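Side-chain contact in methyl-accepting/DNA response regulator (Bacillus cereus, PDB 3D6W), which probably binds DNA through its LytTR domain, the part present here, as a response regulator of a phosphorelay signalling system: residues 94-97 with 98-101. Numbering follows the deposited sequence.
With FMT (formic acid), chain E.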
# COMPACT_ATOMS: atom_id res chain seq x y z
N PRO A 94 23.11 -7.40 -15.44
CA PRO A 94 24.25 -7.89 -14.69
C PRO A 94 24.50 -7.23 -13.32
O PRO A 94 24.34 -6.04 -13.14
CB PRO A 94 25.41 -7.60 -15.64
CG PRO A 94 25.01 -6.41 -16.39
CD PRO A 94 23.51 -6.41 -16.46
N VAL A 95 24.95 -8.05 -12.37
CA VAL A 95 25.57 -7.57 -11.15
C VAL A 95 27.08 -7.79 -11.33
O VAL A 95 27.54 -8.92 -11.44
CB VAL A 95 25.04 -8.30 -9.85
CG1 VAL A 95 25.53 -7.58 -8.61
CG2 VAL A 95 23.51 -8.41 -9.86
N SER A 96 27.84 -6.70 -11.37
CA SER A 96 29.23 -6.79 -11.62
C SER A 96 29.98 -7.30 -10.40
O SER A 96 29.48 -7.26 -9.26
CB SER A 96 29.77 -5.44 -12.06
OG SER A 96 29.69 -4.44 -11.08
N GLN A 97 31.17 -7.82 -10.66
CA GLN A 97 32.09 -8.26 -9.63
C GLN A 97 32.31 -7.25 -8.53
O GLN A 97 32.53 -7.64 -7.40
CB GLN A 97 33.46 -8.58 -10.25
CG GLN A 97 34.59 -8.84 -9.27
CD GLN A 97 35.77 -9.47 -9.99
OE1 GLN A 97 36.29 -10.53 -9.60
NE2 GLN A 97 36.19 -8.83 -11.08
N SER A 98 32.27 -5.97 -8.86
CA SER A 98 32.63 -4.95 -7.93
C SER A 98 31.45 -4.58 -7.01
O SER A 98 31.65 -4.09 -5.88
CB SER A 98 33.26 -3.78 -8.66
OG SER A 98 32.45 -2.64 -8.67
N TYR A 99 30.23 -4.85 -7.48
CA TYR A 99 29.01 -4.68 -6.69
C TYR A 99 28.44 -5.98 -6.09
O TYR A 99 27.50 -5.95 -5.30
CB TYR A 99 27.93 -4.06 -7.57
CG TYR A 99 28.11 -2.58 -7.75
CD1 TYR A 99 29.00 -2.08 -8.69
CD2 TYR A 99 27.44 -1.68 -6.95
CE1 TYR A 99 29.15 -0.74 -8.85
CE2 TYR A 99 27.57 -0.38 -7.13
CZ TYR A 99 28.41 0.10 -8.07
OH TYR A 99 28.56 1.44 -8.19
N ALA A 100 29.01 -7.12 -6.46
CA ALA A 100 28.40 -8.39 -6.12
C ALA A 100 28.25 -8.60 -4.60
O ALA A 100 27.23 -9.13 -4.16
CB ALA A 100 29.14 -9.55 -6.82
N SER A 101 29.24 -8.17 -3.78
CA SER A 101 29.11 -8.34 -2.30
C SER A 101 28.08 -7.46 -1.67
O SER A 101 27.33 -7.92 -0.81
CB SER A 101 30.44 -8.11 -1.57
OG SER A 101 31.39 -9.06 -2.05
C FMT E . 31.48 -1.94 -12.33
O1 FMT E . 32.31 -2.88 -12.33
O2 FMT E . 30.33 -2.12 -11.87
O HOH W 1 31.96 -7.13 -4.75
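Ser96 and Tyr99 meet at a turn of type I geometry, residues 96-99, that carries the last strand of the LytTR domain, 92-95, into its C-terminal helix, 100-107, and they illustrate how a tight strand-to-helix connection sorts its side chains. The hydroxyl of Ser96 approaches the tyrosine ring from the edge, near the ring plane, with OG 3.4 Å from CD1 of Tyr99. Chi1 of 65° sets this OG between the backbone N and carbonyl carbon of Ser96, from where it donates a hydrogen bond of 2.5 Å to O2 of a formic acid molecule, probably a relic of the crystallisation liquor. The same O2 lies 3.4 Å from Tyr99 CD1, so the serine hydroxyl and the formic acid line the same edge of the ring; Arg63 N gives the formic acid a second hydrogen bond, and Arg60 of strand 58-62 touches the tyrosine.

The main chain closes the turn through a weak bond from Tyr99 N to Ser96 O, bent to 131° at the hydrogen.

Apolar groups gather around the strand's end. In Val95, CG1 stands opposite the backbone N (chi1 -170°) and reaches Ala100, 3.9 Å from its CA; the methyl CB of Ala100 is directed toward the Ser96-Gln97 part of the turn, 3.4 Å from Ser96 O. Both residues are buried and pack on Phe83 of strand 83-87, joining helix 100-107 to the three-stranded sheet.

A single water bridges the turn, donating to Gln97 O at 2.8 Å and accepting from Ser101 N at 3.1 Å.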